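Local coordinates for DUF4875 domain-containing protein (Desulfovibrio piger, PDB 4LG3) that is of unknown function and belongs to the DUF4875 family, which is placed in a CamS-like clan, at residues T13-Y18 and R65-E70; P22-Y27 and A99-G104; I31-Q36 and I43-S48; T79-P84 and F88-L93. One frame throughout, in Å; residues are numbered along the deposited sequence.

Contact 1: T13-Y18 and R65-E70; sequences TKESPY and RYYAQE. With SO4 (sulfate ion), chain D.
Glu15 on strand 10-18 and Tyr67 near the end of helix 53-71 mark the closest backbone approach, yet their CA atoms are still 9.8 Å apart, so long side chains must bridge the gap. The arrangement is alpha/beta packing: the helix lies against a mixed sheet, and strand 10-18 pairs with strand 26-36, the Thr13-Lys14 pair forming a classic beta bulge opposite Arg30. Contact rests on one strong polar link. Tyr67 OH donates to Glu15 OE2 at 2.7 Å, approaching from above the carboxylate, 42° out of its plane. The two side chains cross at about a right angle, their ring and carboxylate planes 75° apart, and OE2 sits at the edge of the phenol, 3.2 Å from Tyr67 CE1. Glu15 extends fully beyond CG, which stands anti to its carbonyl carbon (chi1 -73°), and this length carries the acid to the hydroxyl. OE1 is hydrogen-bonded to Tyr27 OH and has a long, weak ion pair with Lys71, so the carboxylate is shared between two tyrosines. Inward, the Tyr67 ring packs on Val29, Val76 and Ile78 of the sheet, while Tyr66 CD2 sits above its centre, 3.6 Å from the ring plane. Two residues earlier, on another side of the helix, Arg65 reaches a sulfate ion, probably from the crystallisation liquor, also hydrogen-bonded to Tyr98 OH and Trp113 NE1. The ion meets the guanidinium at its edge, with Arg65 NH1 making weak bonds to O1 at 3.0 Å and O3 at 3.1 Å.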
loop_
_atom_site.group_PDB
_atom_site.type_symbol
_atom_site.label_atom_id
_atom_site.label_comp_id
_atom_site.label_asym_id
_atom_site.label_seq_id
_atom_site.Cartn_x
_atom_site.Cartn_y
_atom_site.Cartn_z
ATOM N N THR A 13 4.835 8.627 0.809
ATOM C CA THR A 13 5.947 8.262 1.697
ATOM C C THR A 13 7.212 8.102 0.871
ATOM O O THR A 13 8.319 8.037 1.419
ATOM C CB THR A 13 5.657 6.951 2.480
ATOM O OG1 THR A 13 5.439 5.902 1.553
ATOM C CG2 THR A 13 4.486 7.070 3.433
ATOM N N LYS A 14 7.031 7.974 -0.449
ATOM C CA LYS A 14 8.106 7.757 -1.402
ATOM C C LYS A 14 7.639 8.126 -2.802
ATOM O O LYS A 14 6.538 7.757 -3.194
ATOM C CB LYS A 14 8.585 6.277 -1.368
ATOM C CG LYS A 14 9.903 6.054 -2.080
ATOM C CD LYS A 14 10.325 4.617 -2.008
ATOM C CE LYS A 14 11.652 4.406 -2.683
ATOM N NZ LYS A 14 12.204 3.085 -2.296
ATOM N N GLU A 15 8.518 8.812 -3.557
ATOM C CA GLU A 15 8.297 9.278 -4.936
ATOM C C GLU A 15 9.589 9.183 -5.712
ATOM O O GLU A 15 10.625 9.663 -5.236
ATOM C CB GLU A 15 7.829 10.738 -4.945
ATOM C CG GLU A 15 6.406 10.978 -4.488
ATOM C CD GLU A 15 6.006 12.441 -4.538
ATOM O OE1 GLU A 15 6.672 13.220 -5.254
ATOM O OE2 GLU A 15 5.022 12.812 -3.862
ATOM N N SER A 16 9.564 8.565 -6.894
ATOM C CA SER A 16 10.799 8.502 -7.694
ATOM C C SER A 16 10.509 8.330 -9.171
ATOM O O SER A 16 9.645 7.540 -9.541
ATOM C CB SER A 16 11.748 7.393 -7.214
ATOM O OG SER A 16 11.087 6.160 -7.019
ATOM N N PRO A 17 11.241 9.061 -10.022
ATOM C CA PRO A 17 11.082 8.870 -11.467
ATOM C C PRO A 17 11.907 7.704 -12.004
ATOM O O PRO A 17 12.906 7.304 -11.404
ATOM C CB PRO A 17 11.603 10.181 -12.045
ATOM C CG PRO A 17 12.703 10.571 -11.099
ATOM C CD PRO A 17 12.300 10.046 -9.727
ATOM N N TYR A 18 11.491 7.189 -13.165
ATOM C CA TYR A 18 12.179 6.164 -13.936
ATOM C C TYR A 18 12.104 6.566 -15.397
ATOM O O TYR A 18 11.015 6.707 -15.961
ATOM C CB TYR A 18 11.640 4.756 -13.672
ATOM C CG TYR A 18 12.262 3.715 -14.580
ATOM C CD1 TYR A 18 13.577 3.288 -14.392
ATOM C CD2 TYR A 18 11.555 3.191 -15.656
ATOM C CE1 TYR A 18 14.163 2.352 -15.241
ATOM C CE2 TYR A 18 12.130 2.259 -16.511
ATOM C CZ TYR A 18 13.428 1.831 -16.293
ATOM O OH TYR A 18 13.975 0.899 -17.145
ATOM N N ARG A 65 -3.990 9.695 -11.115
ATOM C CA ARG A 65 -4.477 10.821 -11.901
ATOM C C ARG A 65 -3.816 12.124 -11.480
ATOM O O ARG A 65 -3.391 12.887 -12.351
ATOM C CB ARG A 65 -5.984 10.942 -11.770
ATOM C CG ARG A 65 -6.722 9.791 -12.403
ATOM C CD ARG A 65 -8.156 10.212 -12.597
ATOM N NE ARG A 65 -9.056 9.084 -12.816
ATOM C CZ ARG A 65 -9.356 8.601 -14.008
ATOM N NH1 ARG A 65 -8.806 9.118 -15.098
ATOM N NH2 ARG A 65 -10.203 7.595 -14.124
ATOM N N TYR A 66 -3.654 12.334 -10.170
ATOM C CA TYR A 66 -2.997 13.510 -9.595
ATOM C C TYR A 66 -1.532 13.597 -10.034
ATOM O O TYR A 66 -1.130 14.616 -10.575
ATOM C CB TYR A 66 -3.097 13.544 -8.039
ATOM C CG TYR A 66 -2.146 14.557 -7.410
ATOM C CD1 TYR A 66 -2.324 15.933 -7.608
ATOM C CD2 TYR A 66 -1.012 14.139 -6.712
ATOM C CE1 TYR A 66 -1.396 16.860 -7.124
ATOM C CE2 TYR A 66 -0.087 15.056 -6.220
ATOM C CZ TYR A 66 -0.276 16.413 -6.437
ATOM O OH TYR A 66 0.646 17.302 -5.946
ATOM N N TYR A 67 -0.757 12.535 -9.836
ATOM C CA TYR A 67 0.656 12.512 -10.155
ATOM C C TYR A 67 0.931 12.594 -11.641
ATOM O O TYR A 67 1.928 13.211 -12.016
ATOM C CB TYR A 67 1.351 11.297 -9.519
ATOM C CG TYR A 67 1.625 11.524 -8.050
ATOM C CD1 TYR A 67 2.644 12.382 -7.634
ATOM C CD2 TYR A 67 0.832 10.930 -7.074
ATOM C CE1 TYR A 67 2.887 12.609 -6.282
ATOM C CE2 TYR A 67 1.035 11.190 -5.720
ATOM C CZ TYR A 67 2.086 12.002 -5.330
ATOM O OH TYR A 67 2.358 12.178 -4.002
ATOM N N ALA A 68 0.061 12.022 -12.486
ATOM C CA ALA A 68 0.212 12.086 -13.944
ATOM C C ALA A 68 0.155 13.561 -14.402
ATOM O O ALA A 68 1.026 14.016 -15.134
ATOM C CB ALA A 68 -0.871 11.249 -14.614
ATOM N N GLN A 69 -0.809 14.307 -13.865
ATOM C CA GLN A 69 -1.035 15.719 -14.114
ATOM C C GLN A 69 0.102 16.590 -13.518
ATOM O O GLN A 69 0.675 17.407 -14.230
ATOM C CB GLN A 69 -2.407 16.105 -13.508
ATOM C CG GLN A 69 -2.742 17.610 -13.399
ATOM C CD GLN A 69 -3.636 18.128 -14.497
ATOM O OE1 GLN A 69 -4.629 17.493 -14.895
ATOM N NE2 GLN A 69 -3.310 19.324 -14.984
ATOM N N GLU A 70 0.424 16.399 -12.241
ATOM C CA GLU A 70 1.392 17.196 -11.510
ATOM C C GLU A 70 2.827 16.973 -11.977
ATOM O O GLU A 70 3.552 17.953 -12.126
ATOM C CB GLU A 70 1.258 16.934 -10.002
ATOM C CG GLU A 70 2.350 17.543 -9.130
ATOM C CD GLU A 70 2.598 19.043 -9.240
ATOM O OE1 GLU A 70 1.618 19.826 -9.246
ATOM O OE2 GLU A 70 3.786 19.436 -9.252
HETATM S S SO4 D . -9.053 7.922 -18.293
HETATM O O1 SO4 D . -9.925 9.046 -17.924
HETATM O O2 SO4 D . -7.693 8.434 -18.481
HETATM O O3 SO4 D . -9.114 6.889 -17.240
HETATM O O4 SO4 D . -9.515 7.337 -19.552
#

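Contact 2: P22-Y27 and A99-G104; sequences PGRLRY and APDGKG
Arg24 and Asp101 approach from opposite directions and meet end-on, the guanidinium and carboxylate planes only 16° apart. This is a bidentate salt bridge: Arg24 NH1 donates to Asp101 OD2 at 2.7 Å, nearly straight and on the syn lone pair, while Arg24 NH2 reaches Asp101 OD1, also at 2.7 Å and on the syn side. With CG anti to the backbone N (chi1 -168°) and the chain extended as far as NE, the arginine spans the gap between the two loops. NH2 has a second acceptor in its plane, Gly104 O at 2.7 Å, to which NE adds a weak bond, so the backbone carbonyl fixes the rotation of the group. Lys103 CB lies over one guanidinium face, 3.7 Å from Arg24 NH2, and Ala99 CB sits at the edge. The acid is held in shape, because Asp101 OD1 accepts from Lys103 N at 3.1 Å, an Asx turn that overlaps the end of the type I turn Ala99-Gly102. The contact ties the loop after strand 92-98 to the lead-in of strand 26-36, where Arg24 also packs on Ala74 in a loop and Val75 at the start of strand 75-81, and Pro100 rests on Ala68 of helix 53-71.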
loop_
_atom_site.group_PDB
_atom_site.type_symbol
_atom_site.label_atom_id
_atom_site.label_comp_id
_atom_site.label_asym_id
_atom_site.label_seq_id
_atom_site.Cartn_x
_atom_site.Cartn_y
_atom_site.Cartn_z
ATOM N N PRO A 22 13.143 5.722 -23.229
ATOM C CA PRO A 22 13.333 7.074 -23.806
ATOM C C PRO A 22 12.020 7.742 -24.255
ATOM O O PRO A 22 11.180 7.108 -24.919
ATOM C CB PRO A 22 14.282 6.836 -24.988
ATOM C CG PRO A 22 14.242 5.343 -25.270
ATOM C CD PRO A 22 13.937 4.699 -23.956
ATOM N N GLY A 23 11.846 8.995 -23.801
ATOM C CA GLY A 23 10.668 9.829 -24.040
ATOM C C GLY A 23 9.407 9.385 -23.320
ATOM O O GLY A 23 8.300 9.737 -23.730
ATOM N N ARG A 24 9.546 8.595 -22.259
ATOM C CA ARG A 24 8.396 8.064 -21.542
ATOM C C ARG A 24 8.735 7.966 -20.064
ATOM O O ARG A 24 9.214 6.932 -19.588
ATOM C CB ARG A 24 7.991 6.709 -22.143
ATOM C CG ARG A 24 6.657 6.215 -21.659
ATOM C CD ARG A 24 6.003 5.286 -22.640
ATOM N NE ARG A 24 4.655 4.982 -22.167
ATOM C CZ ARG A 24 3.562 5.615 -22.574
ATOM N NH1 ARG A 24 3.636 6.543 -23.521
ATOM N NH2 ARG A 24 2.383 5.317 -22.050
ATOM N N LEU A 25 8.508 9.068 -19.360
ATOM C CA LEU A 25 8.760 9.203 -17.938
ATOM C C LEU A 25 7.733 8.419 -17.122
ATOM O O LEU A 25 6.524 8.616 -17.275
ATOM C CB LEU A 25 8.752 10.698 -17.513
ATOM C CG LEU A 25 8.813 11.005 -15.980
ATOM C CD1 LEU A 25 10.213 10.897 -15.445
ATOM C CD2 LEU A 25 8.287 12.397 -15.688
ATOM N N ARG A 26 8.238 7.551 -16.244
ATOM C CA ARG A 26 7.453 6.794 -15.285
ATOM C C ARG A 26 7.627 7.426 -13.889
ATOM O O ARG A 26 8.732 7.832 -13.529
ATOM C CB ARG A 26 7.873 5.330 -15.289
ATOM C CG ARG A 26 7.047 4.460 -14.369
ATOM C CD ARG A 26 7.428 3.006 -14.501
ATOM N NE ARG A 26 6.650 2.197 -13.568
ATOM C CZ ARG A 26 6.409 0.903 -13.703
ATOM N NH1 ARG A 26 6.916 0.228 -14.726
ATOM N NH2 ARG A 26 5.656 0.269 -12.816
ATOM N N TYR A 27 6.541 7.544 -13.121
ATOM C CA TYR A 27 6.653 8.094 -11.780
ATOM C C TYR A 27 6.074 7.093 -10.828
ATOM O O TYR A 27 4.908 6.721 -10.952
ATOM C CB TYR A 27 5.987 9.453 -11.687
ATOM C CG TYR A 27 6.528 10.320 -10.571
ATOM C CD1 TYR A 27 7.773 10.937 -10.677
ATOM C CD2 TYR A 27 5.769 10.586 -9.443
ATOM C CE1 TYR A 27 8.264 11.758 -9.659
ATOM C CE2 TYR A 27 6.243 11.409 -8.428
ATOM C CZ TYR A 27 7.487 12.007 -8.545
ATOM O OH TYR A 27 7.931 12.849 -7.547
ATOM N N ALA A 99 -1.463 5.004 -17.515
ATOM C CA ALA A 99 -0.802 5.497 -18.728
ATOM C C ALA A 99 -1.842 6.327 -19.505
ATOM O O ALA A 99 -2.561 5.764 -20.334
ATOM C CB ALA A 99 -0.270 4.339 -19.553
ATOM N N PRO A 100 -1.991 7.648 -19.187
ATOM C CA PRO A 100 -3.053 8.460 -19.823
ATOM C C PRO A 100 -3.184 8.341 -21.352
ATOM O O PRO A 100 -4.302 8.403 -21.852
ATOM C CB PRO A 100 -2.694 9.910 -19.436
ATOM C CG PRO A 100 -1.864 9.808 -18.240
ATOM C CD PRO A 100 -1.251 8.430 -18.174
ATOM N N ASP A 101 -2.074 8.178 -22.082
ATOM C CA ASP A 101 -2.089 8.094 -23.547
ATOM C C ASP A 101 -2.488 6.675 -24.084
ATOM O O ASP A 101 -2.545 6.484 -25.301
ATOM C CB ASP A 101 -0.728 8.548 -24.143
ATOM C CG ASP A 101 0.470 7.617 -23.948
ATOM O OD1 ASP A 101 0.312 6.561 -23.296
ATOM O OD2 ASP A 101 1.570 7.970 -24.416
ATOM N N GLY A 102 -2.767 5.733 -23.189
ATOM C CA GLY A 102 -3.212 4.389 -23.534
ATOM C C GLY A 102 -2.179 3.472 -24.168
ATOM O O GLY A 102 -2.546 2.511 -24.850
ATOM N N LYS A 103 -0.884 3.735 -23.912
ATOM C CA LYS A 103 0.254 3.003 -24.480
ATOM C C LYS A 103 1.099 2.277 -23.409
ATOM O O LYS A 103 2.225 1.874 -23.676
ATOM C CB LYS A 103 1.140 3.954 -25.300
ATOM C CG LYS A 103 0.492 4.424 -26.593
ATOM C CD LYS A 103 1.248 5.592 -27.227
ATOM C CE LYS A 103 0.420 6.258 -28.304
ATOM N NZ LYS A 103 1.179 7.294 -29.060
ATOM N N GLY A 104 0.526 2.093 -22.238
ATOM C CA GLY A 104 1.136 1.384 -21.122
ATOM C C GLY A 104 2.465 1.899 -20.608
ATOM O O GLY A 104 2.744 3.094 -20.647
#

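Contact 3: I31-Q36 and I43-S48; sequences IVLVEQ and IARRDS. With SO4 (sulfate ion), chain E.
Leu33 begins the pairing of this beta hairpin, in which strand 26-36 turns back into the short strand 42-44. Its carbonyl O accepts from Arg45 N at 2.9 Å, from 38° above the carbonyl plane, and its CD1 branch packs against Ser48 CB. At Val34, in a non-hydrogen-bonded antiparallel pair with Ala44, CA comes 3.2 Å from Ile43 O in a CA-H...O contact, while its own O accepts from a water that accepts in turn from Arg45 NH1, a group also bonded to Gln8. Glu35 closes the register as the hydrogen-bonded partner of Ile43, giving N to Ile43 O at 3.0 Å and receiving Ile43 N at 2.9 Å. With CG placed between the backbone N and the carbonyl carbon (chi1 67°) and the chain extended, its acid reaches past Arg45. There OE2 takes the Arg46 N-H at 2.8 Å, almost straight (173°), and a second water links it to Asp47 N. The charge pairing with Arg46 NE is long, the oxygen lying well out of the guanidinium plane. The Arg46 guanidinium has Ile43 CD1 3.5 Å above its centre and, at its edge, NH2 bonded to sulfate O4 at 2.6 Å.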
loop_
_atom_site.group_PDB
_atom_site.type_symbol
_atom_site.label_atom_id
_atom_site.label_comp_id
_atom_site.label_asym_id
_atom_site.label_seq_id
_atom_site.Cartn_x
_atom_site.Cartn_y
_atom_site.Cartn_z
ATOM N N ILE A 31 2.050 5.505 -1.192
ATOM C CA ILE A 31 1.188 6.364 -0.397
ATOM C C ILE A 31 0.699 5.591 0.818
ATOM O O ILE A 31 0.794 4.359 0.854
ATOM C CB ILE A 31 0.010 6.971 -1.245
ATOM C CG1 ILE A 31 -0.926 5.899 -1.816
ATOM C CG2 ILE A 31 0.535 7.960 -2.337
ATOM C CD1 ILE A 31 -2.327 6.407 -2.257
ATOM N N VAL A 32 0.194 6.322 1.825
ATOM C CA VAL A 32 -0.432 5.758 3.032
ATOM C C VAL A 32 -1.719 6.542 3.306
ATOM O O VAL A 32 -1.808 7.724 2.939
ATOM C CB VAL A 32 0.469 5.716 4.318
ATOM C CG1 VAL A 32 1.627 4.736 4.181
ATOM C CG2 VAL A 32 0.957 7.111 4.731
ATOM N N LEU A 33 -2.674 5.904 4.017
ATOM C CA LEU A 33 -3.896 6.553 4.455
ATOM C C LEU A 33 -3.605 7.391 5.674
ATOM O O LEU A 33 -2.901 6.931 6.583
ATOM C CB LEU A 33 -5.001 5.547 4.774
ATOM C CG LEU A 33 -5.525 4.690 3.643
ATOM C CD1 LEU A 33 -6.628 3.794 4.152
ATOM C CD2 LEU A 33 -5.976 5.539 2.430
ATOM N N VAL A 34 -4.150 8.612 5.707
ATOM C CA VAL A 34 -3.959 9.517 6.844
ATOM C C VAL A 34 -5.291 10.009 7.399
ATOM O O VAL A 34 -6.341 9.902 6.756
ATOM C CB VAL A 34 -3.033 10.723 6.524
ATOM C CG1 VAL A 34 -1.629 10.251 6.143
ATOM C CG2 VAL A 34 -3.633 11.630 5.447
ATOM N N GLU A 35 -5.234 10.562 8.612
ATOM C CA GLU A 35 -6.391 11.211 9.242
ATOM C C GLU A 35 -5.913 12.351 10.110
ATOM O O GLU A 35 -4.736 12.395 10.444
ATOM C CB GLU A 35 -7.239 10.207 10.052
ATOM C CG GLU A 35 -6.550 9.648 11.282
ATOM C CD GLU A 35 -7.364 8.616 12.028
ATOM O OE1 GLU A 35 -8.569 8.857 12.259
ATOM O OE2 GLU A 35 -6.792 7.563 12.387
ATOM N N GLN A 36 -6.819 13.246 10.513
ATOM C CA GLN A 36 -6.516 14.329 11.467
ATOM C C GLN A 36 -6.725 13.860 12.886
ATOM O O GLN A 36 -7.758 13.234 13.165
ATOM C CB GLN A 36 -7.430 15.535 11.265
ATOM C CG GLN A 36 -7.325 16.218 9.943
ATOM C CD GLN A 36 -8.023 17.546 10.017
ATOM O OE1 GLN A 36 -7.507 18.512 10.594
ATOM N NE2 GLN A 36 -9.228 17.616 9.466
ATOM N N ILE A 43 -1.901 12.168 10.861
ATOM C CA ILE A 43 -1.209 10.974 11.320
ATOM C C ILE A 43 -1.566 9.818 10.411
ATOM O O ILE A 43 -2.575 9.885 9.698
ATOM C CB ILE A 43 -1.575 10.651 12.809
ATOM C CG1 ILE A 43 -3.102 10.440 12.987
ATOM C CG2 ILE A 43 -1.005 11.704 13.789
ATOM C CD1 ILE A 43 -3.534 9.786 14.231
ATOM N N ALA A 44 -0.781 8.742 10.474
ATOM C CA ALA A 44 -1.114 7.499 9.787
ATOM C C ALA A 44 -2.455 7.019 10.332
ATOM O O ALA A 44 -2.665 7.097 11.543
ATOM C CB ALA A 44 -0.033 6.468 10.041
ATOM N N ARG A 45 -3.393 6.647 9.456
ATOM C CA ARG A 45 -4.738 6.226 9.845
ATOM C C ARG A 45 -4.660 5.048 10.834
ATOM O O ARG A 45 -4.070 4.012 10.530
ATOM C CB ARG A 45 -5.573 5.872 8.608
ATOM C CG ARG A 45 -7.009 5.589 8.970
ATOM C CD ARG A 45 -7.912 5.944 7.854
ATOM N NE ARG A 45 -9.295 5.636 8.185
ATOM C CZ ARG A 45 -10.300 5.791 7.335
ATOM N NH1 ARG A 45 -10.078 6.263 6.110
ATOM N NH2 ARG A 45 -11.536 5.464 7.694
ATOM N N ARG A 46 -5.220 5.260 12.033
ATOM C CA ARG A 46 -5.183 4.350 13.172
ATOM C C ARG A 46 -5.859 3.008 12.878
ATOM O O ARG A 46 -5.361 1.982 13.321
ATOM C CB ARG A 46 -5.805 5.023 14.409
ATOM C CG ARG A 46 -4.997 6.217 14.912
ATOM C CD ARG A 46 -5.410 6.642 16.299
ATOM N NE ARG A 46 -6.099 7.929 16.287
ATOM C CZ ARG A 46 -5.682 9.019 16.934
ATOM N NH1 ARG A 46 -4.558 8.994 17.644
ATOM N NH2 ARG A 46 -6.378 10.144 16.868
ATOM N N ASP A 47 -6.985 3.019 12.148
ATOM C CA ASP A 47 -7.751 1.822 11.807
ATOM C C ASP A 47 -8.432 2.013 10.452
ATOM O O ASP A 47 -9.229 2.921 10.306
ATOM C CB ASP A 47 -8.788 1.527 12.920
ATOM C CG ASP A 47 -9.392 0.123 12.932
ATOM O OD1 ASP A 47 -9.946 -0.296 11.892
ATOM O OD2 ASP A 47 -9.366 -0.531 14.006
ATOM N N SER A 48 -8.115 1.173 9.469
ATOM C CA SER A 48 -8.727 1.237 8.133
ATOM C C SER A 48 -9.628 -0.013 7.843
ATOM O O SER A 48 -10.041 -0.227 6.695
ATOM C CB SER A 48 -7.654 1.395 7.047
ATOM O OG SER A 48 -6.583 0.471 7.154
HETATM S S SO4 E . -8.911 11.981 17.221
HETATM O O1 SO4 E . -9.570 13.248 16.892
HETATM O O2 SO4 E . -7.720 12.209 18.058
HETATM O O3 SO4 E . -9.845 11.121 17.958
HETATM O O4 SO4 E . -8.526 11.345 15.957
HETATM O O HOH W 1 -7.566 7.897 5.136
HETATM O O HOH W 2 -8.636 5.372 12.314
#

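Contact 4: T79-P84 and F88-L93; sequences TLDSQP and FGKTVL
The flat carboxylate of Asp81 has the Lys90 chain over one face, CD and CE both 3.9 Å from Asp81 CG, and on that same side, above OD2, the lysine NZ stands 3.7 Å away in a long salt bridge. A water bonded to both Asp81 OD2 and Lys90 NZ closes the gap. The amide of Gln83 meets its partner less squarely: Gly89 O stands well out of the amide plane, so the bond from Gln83 NE2 at 3.2 Å is weak. These groups lie at the loop end of the antiparallel beta hairpin of strands 75-81 and 92-98, with Asp81 and Val92 forming a non-hydrogen-bonded pair. Leu93 N donates to Leu80 O at 2.8 Å and Ser82 N to Thr91 O at 2.7 Å. Where the strands part, a side chain takes over from the backbone. Ser82 OG, set between its backbone N and carbonyl carbon (chi1 58°), turns toward the other segment and accepts from Thr91 N at 2.9 Å. Apolar groups line both sides of this pairing: Thr79 CG2 meets the Val92 methyls, and Leu80 CD2 lies 4.0 Å from Leu93 CB. Several polar ends have further partners. Asp81 makes a salt bridge to Arg30 of strand 26-36, Lys90 NZ bonds to Gly85 O, and from helix 125-137 Gln131 bonds both Ser82 OG and Thr91 OG1, while Leu128 O takes Gln83 NE2. The loop end of the hairpin thus meets that helix, while strand 75-81 pairs with strand 26-36, and Leu80 also packs on Leu56 and Val60 of helix 53-71.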
loop_
_atom_site.group_PDB
_atom_site.type_symbol
_atom_site.label_atom_id
_atom_site.label_comp_id
_atom_site.label_asym_id
_atom_site.label_seq_id
_atom_site.Cartn_x
_atom_site.Cartn_y
_atom_site.Cartn_z
ATOM N N THR A 79 1.302 2.649 -5.123
ATOM C CA THR A 79 1.169 1.556 -4.167
ATOM C C THR A 79 0.687 2.157 -2.862
ATOM O O THR A 79 1.344 3.056 -2.318
ATOM C CB THR A 79 2.464 0.733 -3.955
ATOM O OG1 THR A 79 2.928 0.260 -5.214
ATOM C CG2 THR A 79 2.252 -0.460 -3.020
ATOM N N LEU A 80 -0.467 1.664 -2.367
ATOM C CA LEU A 80 -0.989 2.070 -1.081
ATOM C C LEU A 80 -0.532 1.044 -0.050
ATOM O O LEU A 80 -0.871 -0.134 -0.160
ATOM C CB LEU A 80 -2.517 2.227 -1.104
ATOM C CG LEU A 80 -3.236 2.488 0.223
ATOM C CD1 LEU A 80 -2.898 3.871 0.773
ATOM C CD2 LEU A 80 -4.734 2.330 0.049
ATOM N N ASP A 81 0.255 1.502 0.943
ATOM C CA ASP A 81 0.731 0.642 2.032
ATOM C C ASP A 81 -0.187 0.750 3.262
ATOM O O ASP A 81 -0.860 1.758 3.435
ATOM C CB ASP A 81 2.187 0.958 2.411
ATOM C CG ASP A 81 3.187 0.621 1.330
ATOM O OD1 ASP A 81 3.132 -0.517 0.800
ATOM O OD2 ASP A 81 4.066 1.468 1.054
ATOM N N SER A 82 -0.203 -0.293 4.104
ATOM C CA SER A 82 -1.027 -0.379 5.320
ATOM C C SER A 82 -0.682 0.710 6.330
ATOM O O SER A 82 -1.543 1.120 7.109
ATOM C CB SER A 82 -0.887 -1.749 5.973
ATOM O OG SER A 82 0.465 -2.033 6.298
ATOM N N GLN A 83 0.564 1.177 6.311
ATOM C CA GLN A 83 1.077 2.202 7.206
ATOM C C GLN A 83 2.522 2.561 6.839
ATOM O O GLN A 83 3.171 1.791 6.127
ATOM C CB GLN A 83 1.020 1.685 8.668
ATOM C CG GLN A 83 1.916 0.477 8.969
ATOM C CD GLN A 83 1.795 0.003 10.375
ATOM O OE1 GLN A 83 1.534 0.750 11.316
ATOM N NE2 GLN A 83 1.959 -1.256 10.548
ATOM N N PRO A 84 3.085 3.689 7.338
ATOM C CA PRO A 84 4.530 3.932 7.118
ATOM C C PRO A 84 5.353 2.848 7.833
ATOM O O PRO A 84 4.930 2.313 8.849
ATOM C CB PRO A 84 4.770 5.306 7.758
ATOM C CG PRO A 84 3.426 5.892 7.952
ATOM C CD PRO A 84 2.494 4.747 8.181
ATOM N N PHE A 88 9.068 -5.047 5.808
ATOM C CA PHE A 88 8.302 -6.090 6.497
ATOM C C PHE A 88 7.674 -5.569 7.782
ATOM O O PHE A 88 7.527 -6.312 8.739
ATOM C CB PHE A 88 9.183 -7.323 6.729
ATOM C CG PHE A 88 9.729 -7.829 5.410
ATOM C CD1 PHE A 88 8.899 -8.479 4.495
ATOM C CD2 PHE A 88 11.053 -7.588 5.049
ATOM C CE1 PHE A 88 9.382 -8.878 3.247
ATOM C CE2 PHE A 88 11.537 -7.989 3.798
ATOM C CZ PHE A 88 10.691 -8.614 2.897
ATOM N N GLY A 89 7.268 -4.296 7.754
ATOM C CA GLY A 89 6.572 -3.610 8.836
ATOM C C GLY A 89 5.256 -3.042 8.340
ATOM O O GLY A 89 4.609 -2.247 9.029
ATOM N N LYS A 90 4.853 -3.450 7.121
ATOM C CA LYS A 90 3.655 -2.965 6.424
ATOM C C LYS A 90 3.366 -3.886 5.275
ATOM O O LYS A 90 4.229 -4.703 4.927
ATOM C CB LYS A 90 3.858 -1.507 5.902
ATOM C CG LYS A 90 4.887 -1.432 4.782
ATOM C CD LYS A 90 5.444 -0.056 4.484
ATOM C CE LYS A 90 6.403 -0.182 3.325
ATOM N NZ LYS A 90 7.138 1.062 3.105
ATOM N N THR A 91 2.153 -3.759 4.682
ATOM C CA THR A 91 1.716 -4.556 3.530
ATOM C C THR A 91 0.971 -3.673 2.542
ATOM O O THR A 91 0.582 -2.573 2.874
ATOM C CB THR A 91 0.842 -5.772 3.944
ATOM O OG1 THR A 91 -0.326 -5.331 4.641
ATOM C CG2 THR A 91 1.602 -6.827 4.726
ATOM N N VAL A 92 0.752 -4.185 1.344
ATOM C CA VAL A 92 0.046 -3.545 0.237
ATOM C C VAL A 92 -1.450 -3.683 0.442
ATOM O O VAL A 92 -1.951 -4.799 0.566
ATOM C CB VAL A 92 0.478 -4.173 -1.126
ATOM C CG1 VAL A 92 -0.290 -3.574 -2.296
ATOM C CG2 VAL A 92 1.968 -4.021 -1.328
ATOM N N LEU A 93 -2.150 -2.543 0.435
ATOM C CA LEU A 93 -3.604 -2.464 0.505
ATOM C C LEU A 93 -4.225 -2.285 -0.901
ATOM O O LEU A 93 -5.346 -2.720 -1.132
ATOM C CB LEU A 93 -4.046 -1.313 1.417
ATOM C CG LEU A 93 -3.744 -1.419 2.910
ATOM C CD1 LEU A 93 -4.437 -0.307 3.665
ATOM C CD2 LEU A 93 -4.134 -2.812 3.492
HETATM O O HOH W 3 5.131 3.459 3.372
#

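How the contacts relate
All four contacts reach one mixed sheet, and strand 26-36 is the common thread: contacts 2 and 3 use its two ends, with centres about 30 Å apart. Contacts 1 and 2 lie about 12 Å apart between centres and touch where Tyr67 packs on Tyr27 and Pro17 on Leu25. At the other end contacts 3 and 4, about 11 Å apart between centres, are joined by probable backbone bonds, Ile31 N to Thr79 O at 2.8 Å and Ile31 O to Asp81 N at 2.9 Å, while Ala44 packs on Pro84. The sulfates of contacts 1 and 3 are separate sites, and neither establishes a functional pocket.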